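Local coordinates for pyruvate kinase (Pseudomonas aeruginosa, PDB 6QXL), which probably catalyses the last step of glycolysis, interconverting phosphoenolpyruvate plus ADP and pyruvate plus ATP, and binds glucose 6-phosphate at a regulatory site, at residues T389-I392 with M393-R397; H408-T411 with Q412-A416; S367-T370 with A371-P375; G461-Y464 with T465-G468; V449-K452 with G453-V456. All coordinates share one frame; numbering follows the deposited sequence.

Interaction 1 of 5, residues T389-I392 with M393-R397; sequences TPLI and MSRIR. With G6P (6-O-phosphono-alpha-D-glucopyranose), chain M.
Arg395 folds its side chain back along the helix over Leu391, whose CD1 lies above one face of the guanidinium, 4.1 Å from Arg395 NE. Bends at chi2 (-50°) and chi3 (79°) reverse the arginine chain and bring NE to 3.0 Å from Leu391 O, the donor tilted out of the carbonyl plane. The same guanidinium uses NH2 to meet Ser394 OG at 2.9 Å, in its own plane and almost straight at 170°. Ser394 OG also lies 2.9 Å from both Pro390 O and Leu391 O, so either carbonyl could take its proton. Arg395 NH2 has a second partner in Asp311, a salt bridge that links this segment to the barrel domain. One turn earlier, Met393 N bonds Thr389 O at 3.1 Å in the carbonyl plane, and the extended methionine chain brings CE to 3.9 Å from Thr389 CG2. Met393 also packs on Ile380 and Cys382 of strand 377-383 and on Ala364 and Met368 of helix 359-373. Thr389 N gives a bond of 3.1 Å to O2P of glucose 6-phosphate; Thr389 OG1 is equally near O2P and also pairs with Thr470. A helix following the first strand of a beta-alpha-beta unit, with a backbone N-H of its first turn on a phosphate, is typical of phosphate sites in alpha/beta domains, here the regulator pocket.

Interaction 2 of 5, residues H408-T411 with Q412-A416; sequences HRET and QARVA
Glu410 and Arg414 lie side by side, one helical turn apart and pointing the same way, joined by a salt bridge of 3.1 Å between Glu410 OE2 and Arg414 NH2. The bridge is single and skewed: OE2 sits close to the guanidinium plane, whereas NH2 comes from above the carboxylate, the two planes being 73° apart. Both side chains leave with CG opposite the main-chain nitrogen (chi1 -168° in Glu410, -153° in Arg414), and a bend at chi3 of Arg414 turns its guanidinium to the acid. Arg414 NE donates to Ser386 O, and the guanidinium also makes a cation-pi contact with Trp217. Beneath them the backbone is regularly paired. Gln412 N donates to His408 O at 3.0 Å, with His408 at the N-cap position; Ala413 N donates to Arg409 O, also at 3.0 Å, and Arg414 N to Glu410 O at 3.1 Å. Val415 N follows on Thr411 O at 3.3 Å, before the chain passes into a 3-10 turn. The Gln412 chain lies against the first carbonyl, CG 3.1 Å from His408 O, while its NE2 bonds Ser406 O. Thr411 OG1 is held by Glu385 O, and Arg409 forms a salt bridge with Asp189. The helix belongs to the beta-alpha-beta unit between strands 402-406 and 421-425. Its N-H groups from Gln412 on are satisfied internally, while later carbonyls also take outside donors, Gln412 O from Thr423 and Arg414 O from Tyr190. The Arg414 charge, shared among Glu410 OE2, Ser386 O and Trp217, probably stays protonated.

Interaction 3 of 5, residues S367-T370 with A371-P375; sequences SMYT and ANHFP
The backbone runs as regular helix through Ala371 N to Ser367 O (2.8 Å) and Asn372 N to Met368 O (2.9 Å), then Thr370 O accepts from both His373 N and Phe374 N. Of these two donors Phe374 N arrives at 2.9 Å from Thr370 O, close to the direction of the C=O bond, while His373 N stands well above the carbonyl plane. The imidazole of His373 turns back over this turn: ND1 donates to Tyr369 O at 2.8 Å, nearly straight at 172°, with the oxygen in the ring plane. This strong bond fixes the rotation of the ring and places the proton on ND1. It also carries His373 over one face of the Tyr369 ring, CE1 3.7 Å from Tyr369 CD1; the planes meet obliquely at 45°, with centroids 4.8 Å apart. Tyr369 reaches there with CG opposite its main-chain nitrogen (chi1 171°), and the two side chains cross at about a right angle. Helix 359-373 packs on the central sheet of the alpha/beta domain through Ala371, which touches Ile377, Ile380 and Ile457, and also meets a second subunit of the homotetramer. There Tyr369 stacks on Tyr369 of the second subunit and its OH bonds His350 O of that chain, while His373 NE2 bonds Gly353 N of the same chain. The histidine is consequently bonded at both ring nitrogens, one within its helix and one across the interface. The Asn372 amide pairs through OD1 with Ser398 OG and through ND2 with Arg397 O.

Interaction 4 of 5, residues G461-Y464 with T465-G468; sequences GDSY and TAQG. With G6P (6-O-phosphono-alpha-D-glucopyranose), chain M.
A chi1 of 89° in Ser463 holds OG between the main-chain nitrogen and carbonyl carbon, and from there it reaches forward over the turn to the amides of the two residues beyond Tyr464. Thr465, with chi1 67°, has its OG1 3.4 Å from Ser463 OG. The arrangement is an ST turn, with a second, weak bond added, in the loop between strands 455-461 and 470-477, which forms one wall of the glucose 6-phosphate pocket in the alpha/beta domain. Thr465 N donates to Ser463 OG at 3.3 Å along a nearly straight line, and Ala466 N gives the weak bond to the same oxygen. One hydroxyl oxygen therefore gathers two consecutive N-H groups and helps to fix the path of the chain round the sugar. Two carbonyls of the turn receive sugar hydroxyls: sugar O3 donates to Ser463 O at 2.6 Å, and sugar O4 donates to Ala466 O at 3.0 Å. Gly461 N lies 2.9 Å from sugar O3, and a beta carbon on this residue would collide with that oxygen. Tyr464 places the edge of its ring near sugar C2 and packs on Pro428 and Ala429, while Gln467 lays CG 3.7 Å from phosphate O1P. Sugar recognition in this loop thus rests on main-chain carbonyls; Thr384, Ser386 and Gly469 also bond the ligand. At Gly468, where phi is positive (74°), the main-chain N donates its N-H to O3P of the phosphate at 3.1 Å.

Interaction 5 of 5, residues V449-K452 with G453-V456; sequences VVTK and GDWV
Asp454 turns its carboxylate back across the mouth of a beta turn towards Thr451, the two side chains crossing at a slant. With CG placed opposite its own carbonyl carbon (chi1 -65°), the aspartate sets OD2 at 2.9 Å from Thr451 N, in a bond that is nearly straight (169°) but enters from above the carboxylate plane. The methyl of Thr451 leans over the same oxygen, CG2 3.3 Å from Asp454 OD2. The return bond runs from Asp454 N to Thr451 O at 3.1 Å and closes a type II turn from Thr451 to Asp454. Residues 451 and 454 are thereby paired twice, once through the main chain and once through the carboxylate. Gly453 sits at the third position with phi 107°, where a beta carbon would strike Lys452 O. A water donates to Asp454 OD1 at 3.1 Å and weakly to Lys452 O, so each carboxylate oxygen has a partner. Below, Val450 and Val456 cross at about a right angle, their nearest atoms being Val450 CG1 and Val456 CG2 at 4.2 Å. Val456 continues against Ala379 and Ile381 of strand 377-383, whereas Trp455 stacks on His477. The turn leads from the loop after helix 436-446 into strand 455-461 of the alpha/beta domain. The chemistry is thus divided: a hydrated carboxylate binds the exposed turn together, while a valine pair starts the apolar interior beneath it, and the acceptor role of OD2 would probably favour an ionised aspartate.

All five contacts lie in the alpha/beta domain. Interactions 1 and 3 are buried helix turns that pack together, through Met368 against Met393 and Ile396; the first faces the barrel domain, the second a neighbouring subunit. Interaction 2 is a partly buried helix with charged side chains, about 15 Å from interaction 1 between centres; the helices of both adjoin the shared strand 402-406. Interaction 4 is a surface loop and interaction 5 a partly buried turn leading into strand 455-461, where a serine hydroxyl accepts two N-H groups and an aspartate one. Interactions 1 and 4 both hold glucose 6-phosphate, and interactions 3 and 5 meet through Phe374 and Trp455.

Interaction 1 of 5, residues T389-I392 with M393-R397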
# COMPACT_ATOMS: atom_id res chain seq x y z
N THR A 389 -18.69 12.63 -21.05
CA THR A 389 -18.59 12.71 -19.61
C THR A 389 -18.87 11.36 -18.92
O THR A 389 -18.08 10.94 -18.10
CB THR A 389 -19.43 13.87 -19.06
OG1 THR A 389 -18.93 15.10 -19.58
CG2 THR A 389 -19.32 13.95 -17.56
N PRO A 390 -19.95 10.67 -19.26
CA PRO A 390 -20.18 9.36 -18.62
C PRO A 390 -19.20 8.26 -19.11
O PRO A 390 -19.02 7.27 -18.42
CB PRO A 390 -21.63 9.02 -18.95
CG PRO A 390 -21.87 9.74 -20.23
CD PRO A 390 -21.07 11.02 -20.15
N LEU A 391 -18.56 8.45 -20.25
CA LEU A 391 -17.46 7.57 -20.61
C LEU A 391 -16.36 7.62 -19.54
O LEU A 391 -15.90 6.57 -19.09
CB LEU A 391 -16.88 7.96 -21.97
CG LEU A 391 -15.60 7.22 -22.39
CD1 LEU A 391 -15.85 5.76 -22.57
CD2 LEU A 391 -15.05 7.79 -23.67
N ILE A 392 -15.97 8.82 -19.13
CA ILE A 392 -14.92 8.99 -18.14
C ILE A 392 -15.41 8.45 -16.79
O ILE A 392 -14.71 7.68 -16.13
CB ILE A 392 -14.50 10.43 -18.00
CG1 ILE A 392 -14.05 11.03 -19.35
CG2 ILE A 392 -13.39 10.59 -16.97
CD1 ILE A 392 -12.97 10.28 -20.07
N MET A 393 -16.62 8.80 -16.39
CA MET A 393 -17.13 8.30 -15.12
C MET A 393 -17.01 6.77 -15.05
O MET A 393 -16.59 6.23 -14.03
CB MET A 393 -18.58 8.71 -14.89
CG MET A 393 -18.80 10.21 -14.75
SD MET A 393 -20.53 10.55 -14.45
CE MET A 393 -20.47 12.31 -14.16
N SER A 394 -17.34 6.10 -16.14
CA SER A 394 -17.45 4.65 -16.13
C SER A 394 -16.10 3.92 -16.24
O SER A 394 -16.06 2.71 -16.11
CB SER A 394 -18.40 4.20 -17.23
OG SER A 394 -17.94 4.59 -18.49
N ARG A 395 -15.01 4.67 -16.45
CA ARG A 395 -13.67 4.10 -16.30
C ARG A 395 -13.29 3.80 -14.85
O ARG A 395 -12.32 3.12 -14.62
CB ARG A 395 -12.59 5.02 -16.87
CG ARG A 395 -12.74 5.47 -18.31
CD ARG A 395 -13.00 4.37 -19.28
NE ARG A 395 -14.40 3.95 -19.23
CZ ARG A 395 -14.87 2.82 -19.73
NH1 ARG A 395 -14.04 1.95 -20.33
NH2 ARG A 395 -16.15 2.54 -19.59
N ILE A 396 -14.03 4.31 -13.89
CA ILE A 396 -13.69 4.17 -12.48
C ILE A 396 -14.54 3.08 -11.87
O ILE A 396 -15.75 3.06 -12.04
CB ILE A 396 -13.94 5.51 -11.74
CG1 ILE A 396 -13.11 6.63 -12.36
CG2 ILE A 396 -13.61 5.39 -10.28
CD1 ILE A 396 -11.64 6.34 -12.39
N ARG A 397 -13.90 2.19 -11.13
CA ARG A 397 -14.64 1.11 -10.50
C ARG A 397 -15.65 1.69 -9.55
O ARG A 397 -15.30 2.54 -8.74
CB ARG A 397 -13.73 0.16 -9.74
CG ARG A 397 -12.87 -0.74 -10.61
CD ARG A 397 -11.82 -1.45 -9.76
NE ARG A 397 -11.77 -2.89 -10.06
CZ ARG A 397 -11.01 -3.43 -10.98
NH1 ARG A 397 -10.16 -2.70 -11.71
NH2 ARG A 397 -11.09 -4.72 -11.20
C1 G6P M . -24.05 19.15 -20.57
C2 G6P M . -24.58 20.31 -21.39
C3 G6P M . -23.34 21.16 -21.63
C4 G6P M . -22.05 20.38 -21.75
C5 G6P M . -22.45 19.03 -22.33
C6 G6P M . -21.23 18.24 -22.74
O1 G6P M . -25.24 18.59 -20.01
O2 G6P M . -25.29 19.89 -22.59
O3 G6P M . -23.27 21.88 -20.43
O4 G6P M . -21.05 21.11 -22.50
O5 G6P M . -23.26 18.31 -21.41
O6 G6P M . -21.37 16.83 -22.65
P G6P M . -20.18 15.84 -23.21
O1P G6P M . -20.51 15.53 -24.65
O2P G6P M . -20.59 14.84 -22.15
O3P G6P M . -18.77 16.47 -23.28

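Interaction 2 of 5, residues H408-T411 with Q412-A416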
# COMPACT_ATOMS: atom_id res chain seq x y z
N HIS A 408 -30.00 13.46 -27.80
CA HIS A 408 -29.63 12.89 -29.09
C HIS A 408 -29.71 11.37 -29.11
O HIS A 408 -29.38 10.71 -28.15
CB HIS A 408 -28.24 13.32 -29.50
CG HIS A 408 -28.01 14.80 -29.42
ND1 HIS A 408 -29.02 15.73 -29.55
CD2 HIS A 408 -26.88 15.50 -29.18
CE1 HIS A 408 -28.52 16.93 -29.41
NE2 HIS A 408 -27.23 16.83 -29.17
N ARG A 409 -30.15 10.82 -30.25
CA ARG A 409 -30.25 9.37 -30.42
C ARG A 409 -28.87 8.73 -30.54
O ARG A 409 -28.63 7.68 -29.98
CB ARG A 409 -31.12 9.01 -31.61
CG ARG A 409 -31.41 7.51 -31.82
CD ARG A 409 -31.29 7.03 -33.27
NE ARG A 409 -30.08 7.43 -34.02
CZ ARG A 409 -28.97 6.72 -34.18
NH1 ARG A 409 -28.82 5.51 -33.62
NH2 ARG A 409 -27.99 7.29 -34.94
N GLU A 410 -27.99 9.39 -31.27
CA GLU A 410 -26.59 8.97 -31.42
C GLU A 410 -25.97 8.67 -30.04
O GLU A 410 -25.37 7.61 -29.84
CB GLU A 410 -25.82 10.09 -32.13
CG GLU A 410 -24.45 9.81 -32.64
CD GLU A 410 -23.75 11.09 -33.18
OE1 GLU A 410 -24.41 12.14 -33.42
OE2 GLU A 410 -22.50 11.03 -33.34
N THR A 411 -26.19 9.57 -29.09
CA THR A 411 -25.64 9.43 -27.76
C THR A 411 -26.41 8.39 -26.96
O THR A 411 -25.81 7.58 -26.26
CB THR A 411 -25.65 10.80 -27.04
OG1 THR A 411 -24.85 11.72 -27.81
CG2 THR A 411 -25.11 10.71 -25.64
N GLN A 412 -27.73 8.41 -27.06
CA GLN A 412 -28.56 7.44 -26.32
C GLN A 412 -28.16 5.99 -26.62
O GLN A 412 -28.23 5.14 -25.75
CB GLN A 412 -30.04 7.64 -26.65
CG GLN A 412 -30.65 8.90 -26.03
CD GLN A 412 -31.92 9.36 -26.72
OE1 GLN A 412 -32.41 8.72 -27.66
NE2 GLN A 412 -32.42 10.49 -26.30
N ALA A 413 -27.73 5.73 -27.86
CA ALA A 413 -27.29 4.39 -28.25
C ALA A 413 -25.84 4.13 -27.88
O ALA A 413 -25.51 3.05 -27.39
CB ALA A 413 -27.49 4.19 -29.74
N ARG A 414 -24.98 5.10 -28.13
CA ARG A 414 -23.56 4.97 -27.86
C ARG A 414 -23.29 4.41 -26.46
O ARG A 414 -22.58 3.42 -26.28
CB ARG A 414 -22.90 6.33 -27.99
CG ARG A 414 -21.46 6.21 -28.37
CD ARG A 414 -20.76 7.52 -28.17
NE ARG A 414 -21.22 8.73 -28.81
CZ ARG A 414 -21.21 8.99 -30.10
NH1 ARG A 414 -20.86 8.07 -31.00
NH2 ARG A 414 -21.64 10.17 -30.52
N VAL A 415 -23.92 5.00 -25.47
CA VAL A 415 -23.61 4.64 -24.09
C VAL A 415 -24.11 3.25 -23.71
O VAL A 415 -23.78 2.76 -22.65
CB VAL A 415 -24.12 5.69 -23.10
CG1 VAL A 415 -23.56 7.05 -23.46
CG2 VAL A 415 -25.64 5.73 -23.05
N ALA A 416 -24.87 2.60 -24.58
CA ALA A 416 -25.31 1.23 -24.31
C ALA A 416 -24.14 0.25 -24.10
O ALA A 416 -24.29 -0.72 -23.38
CB ALA A 416 -26.23 0.74 -25.41

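Interaction 3 of 5, residues S367-T370 with A371-P375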
# COMPACT_ATOMS: atom_id res chain seq x y z
N SER A 367 -16.79 13.16 -9.34
CA SER A 367 -18.10 12.58 -9.04
C SER A 367 -17.98 11.14 -8.62
O SER A 367 -18.66 10.70 -7.68
CB SER A 367 -19.02 12.69 -10.26
OG SER A 367 -19.12 14.02 -10.72
N MET A 368 -17.14 10.37 -9.31
CA MET A 368 -16.95 8.97 -8.92
C MET A 368 -16.33 8.87 -7.53
O MET A 368 -16.80 8.07 -6.70
CB MET A 368 -16.12 8.22 -9.94
CG MET A 368 -16.79 8.16 -11.30
SD MET A 368 -18.52 7.66 -11.26
CE MET A 368 -18.39 5.93 -10.85
N TYR A 369 -15.34 9.72 -7.25
CA TYR A 369 -14.80 9.83 -5.90
C TYR A 369 -15.90 10.14 -4.89
O TYR A 369 -16.03 9.46 -3.87
CB TYR A 369 -13.74 10.90 -5.83
CG TYR A 369 -13.26 11.25 -4.44
CD1 TYR A 369 -12.30 10.46 -3.80
CD2 TYR A 369 -13.74 12.38 -3.79
CE1 TYR A 369 -11.84 10.80 -2.55
CE2 TYR A 369 -13.24 12.73 -2.54
CZ TYR A 369 -12.29 11.95 -1.93
OH TYR A 369 -11.82 12.32 -0.70
N THR A 370 -16.71 11.14 -5.17
CA THR A 370 -17.74 11.53 -4.22
C THR A 370 -18.75 10.40 -4.01
O THR A 370 -19.10 10.08 -2.88
CB THR A 370 -18.45 12.80 -4.69
OG1 THR A 370 -17.48 13.84 -4.83
CG2 THR A 370 -19.50 13.23 -3.70
N ALA A 371 -19.21 9.81 -5.10
CA ALA A 371 -20.23 8.75 -5.02
C ALA A 371 -19.73 7.51 -4.29
O ALA A 371 -20.45 6.92 -3.50
CB ALA A 371 -20.73 8.37 -6.40
N ASN A 372 -18.48 7.15 -4.54
CA ASN A 372 -17.91 5.99 -3.86
C ASN A 372 -17.71 6.18 -2.37
O ASN A 372 -17.52 5.21 -1.68
CB ASN A 372 -16.58 5.55 -4.51
CG ASN A 372 -16.79 4.63 -5.70
OD1 ASN A 372 -17.91 4.39 -6.15
ND2 ASN A 372 -15.72 4.12 -6.21
N HIS A 373 -17.72 7.42 -1.87
CA HIS A 373 -17.51 7.66 -0.44
C HIS A 373 -18.70 8.18 0.34
O HIS A 373 -18.72 8.00 1.54
CB HIS A 373 -16.31 8.56 -0.26
CG HIS A 373 -15.02 7.94 -0.70
ND1 HIS A 373 -14.57 8.05 -2.00
CD2 HIS A 373 -14.11 7.17 -0.05
CE1 HIS A 373 -13.42 7.40 -2.12
NE2 HIS A 373 -13.15 6.83 -0.96
N PHE A 374 -19.67 8.81 -0.32
CA PHE A 374 -20.89 9.27 0.36
C PHE A 374 -21.99 8.28 -0.04
O PHE A 374 -22.61 8.42 -1.08
CB PHE A 374 -21.19 10.74 -0.03
CG PHE A 374 -22.41 11.38 0.68
CD1 PHE A 374 -22.77 11.07 2.00
CD2 PHE A 374 -23.18 12.35 0.01
CE1 PHE A 374 -23.85 11.70 2.61
CE2 PHE A 374 -24.25 12.98 0.63
CZ PHE A 374 -24.59 12.65 1.93
N PRO A 375 -22.24 7.26 0.79
CA PRO A 375 -23.12 6.16 0.37
C PRO A 375 -24.60 6.55 0.24
O PRO A 375 -25.37 5.82 -0.38
CB PRO A 375 -22.94 5.15 1.48
CG PRO A 375 -22.77 6.00 2.70
CD PRO A 375 -21.96 7.19 2.24

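Interaction 4 of 5, residues G461-Y464 with T465-G468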
# COMPACT_ATOMS: atom_id res chain seq x y z
N GLY A 461 -22.70 21.48 -17.60
CA GLY A 461 -21.90 22.66 -17.92
C GLY A 461 -22.77 23.90 -17.85
O GLY A 461 -23.88 23.87 -17.28
N ASP A 462 -22.27 24.98 -18.44
CA ASP A 462 -22.95 26.29 -18.33
C ASP A 462 -24.10 26.41 -19.32
O ASP A 462 -25.22 26.70 -18.91
CB ASP A 462 -21.96 27.44 -18.53
CG ASP A 462 -20.89 27.52 -17.44
OD1 ASP A 462 -21.24 27.36 -16.23
OD2 ASP A 462 -19.70 27.75 -17.82
N SER A 463 -23.84 26.13 -20.60
CA SER A 463 -24.89 26.12 -21.61
C SER A 463 -25.47 24.72 -21.75
O SER A 463 -24.94 23.78 -21.20
CB SER A 463 -24.37 26.61 -22.96
OG SER A 463 -23.85 25.54 -23.74
N TYR A 464 -26.57 24.60 -22.50
CA TYR A 464 -27.15 23.31 -22.82
C TYR A 464 -27.08 22.99 -24.32
O TYR A 464 -27.84 22.16 -24.81
CB TYR A 464 -28.58 23.30 -22.32
CG TYR A 464 -28.77 23.30 -20.81
CD1 TYR A 464 -27.87 22.67 -19.95
CD2 TYR A 464 -29.92 23.83 -20.25
CE1 TYR A 464 -28.10 22.63 -18.58
CE2 TYR A 464 -30.14 23.81 -18.89
CZ TYR A 464 -29.22 23.21 -18.05
OH TYR A 464 -29.41 23.18 -16.68
N THR A 465 -26.16 23.63 -25.02
CA THR A 465 -26.08 23.54 -26.48
C THR A 465 -24.72 23.01 -26.96
O THR A 465 -24.66 22.13 -27.81
CB THR A 465 -26.36 24.91 -27.11
OG1 THR A 465 -25.31 25.83 -26.78
CG2 THR A 465 -27.69 25.49 -26.59
N ALA A 466 -23.61 23.52 -26.39
CA ALA A 466 -22.27 23.08 -26.76
C ALA A 466 -21.91 21.75 -26.08
O ALA A 466 -22.51 21.35 -25.09
CB ALA A 466 -21.25 24.15 -26.40
N GLN A 467 -20.93 21.06 -26.64
CA GLN A 467 -20.36 19.85 -26.08
C GLN A 467 -18.98 20.16 -25.47
O GLN A 467 -18.38 21.17 -25.79
CB GLN A 467 -20.29 18.77 -27.18
CG GLN A 467 -19.07 17.87 -27.18
CD GLN A 467 -18.92 17.00 -28.38
OE1 GLN A 467 -19.73 16.99 -29.33
NE2 GLN A 467 -17.91 16.17 -28.30
N GLY A 468 -18.50 19.25 -24.62
CA GLY A 468 -17.17 19.36 -24.04
C GLY A 468 -16.97 20.40 -22.94
O GLY A 468 -15.85 20.68 -22.58
C1 G6P M . -24.05 19.15 -20.57
C2 G6P M . -24.58 20.31 -21.39
C3 G6P M . -23.34 21.16 -21.63
C4 G6P M . -22.05 20.38 -21.75
C5 G6P M . -22.45 19.03 -22.33
C6 G6P M . -21.23 18.24 -22.74
O1 G6P M . -25.24 18.59 -20.01
O2 G6P M . -25.29 19.89 -22.59
O3 G6P M . -23.27 21.88 -20.43
O4 G6P M . -21.05 21.11 -22.50
O5 G6P M . -23.26 18.31 -21.41
O6 G6P M . -21.37 16.83 -22.65
P G6P M . -20.18 15.84 -23.21
O1P G6P M . -20.51 15.53 -24.65
O2P G6P M . -20.59 14.84 -22.15
O3P G6P M . -18.77 16.47 -23.28

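Interaction 5 of 5, residues V449-K452 with G453-V456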
# COMPACT_ATOMS: atom_id res chain seq x y z
N VAL A 449 -35.89 4.36 -9.16
CA VAL A 449 -34.45 4.24 -8.87
C VAL A 449 -34.08 4.99 -7.59
O VAL A 449 -33.20 4.55 -6.86
CB VAL A 449 -33.60 4.77 -10.03
CG1 VAL A 449 -32.11 4.78 -9.66
CG2 VAL A 449 -33.86 3.92 -11.26
N VAL A 450 -34.74 6.11 -7.33
CA VAL A 450 -34.49 6.88 -6.14
C VAL A 450 -35.83 7.23 -5.48
O VAL A 450 -36.85 7.34 -6.16
CB VAL A 450 -33.66 8.13 -6.45
CG1 VAL A 450 -32.31 7.78 -7.10
CG2 VAL A 450 -34.44 9.24 -7.22
N THR A 451 -35.79 7.44 -4.17
CA THR A 451 -36.96 7.87 -3.43
C THR A 451 -36.61 9.09 -2.58
O THR A 451 -35.46 9.51 -2.50
CB THR A 451 -37.49 6.73 -2.52
OG1 THR A 451 -38.47 7.21 -1.60
CG2 THR A 451 -36.40 6.09 -1.71
N LYS A 452 -37.63 9.67 -1.95
CA LYS A 452 -37.43 10.83 -1.10
C LYS A 452 -36.46 10.44 0.04
O LYS A 452 -36.64 9.37 0.65
CB LYS A 452 -38.76 11.30 -0.53
CG LYS A 452 -38.73 12.69 0.06
CD LYS A 452 -39.96 13.08 0.82
CE LYS A 452 -39.82 14.53 1.28
NZ LYS A 452 -40.98 15.06 2.04
N GLY A 453 -35.45 11.26 0.26
CA GLY A 453 -34.44 10.97 1.28
C GLY A 453 -33.09 10.54 0.72
O GLY A 453 -32.05 10.77 1.35
N ASP A 454 -33.10 9.93 -0.46
CA ASP A 454 -31.87 9.61 -1.16
C ASP A 454 -31.20 10.88 -1.68
O ASP A 454 -31.84 11.91 -1.86
CB ASP A 454 -32.14 8.66 -2.34
CG ASP A 454 -32.65 7.29 -1.91
OD1 ASP A 454 -32.34 6.83 -0.78
OD2 ASP A 454 -33.36 6.65 -2.73
N TRP A 455 -29.89 10.78 -1.91
CA TRP A 455 -29.11 11.85 -2.52
C TRP A 455 -28.68 11.46 -3.91
O TRP A 455 -28.68 10.30 -4.28
CB TRP A 455 -27.86 12.12 -1.68
CG TRP A 455 -28.12 12.69 -0.36
CD1 TRP A 455 -28.49 12.02 0.78
CD2 TRP A 455 -28.01 14.06 -0.01
NE1 TRP A 455 -28.63 12.91 1.83
CE2 TRP A 455 -28.34 14.17 1.37
CE3 TRP A 455 -27.67 15.21 -0.73
CZ2 TRP A 455 -28.34 15.38 2.03
CZ3 TRP A 455 -27.68 16.43 -0.06
CH2 TRP A 455 -28.00 16.50 1.32
N VAL A 456 -28.25 12.44 -4.68
CA VAL A 456 -27.94 12.25 -6.08
C VAL A 456 -26.86 13.24 -6.49
O VAL A 456 -26.75 14.30 -5.91
CB VAL A 456 -29.25 12.40 -6.92
CG1 VAL A 456 -29.17 13.31 -8.15
CG2 VAL A 456 -29.70 11.04 -7.32
O HOH W 1 -34.57 6.80 1.34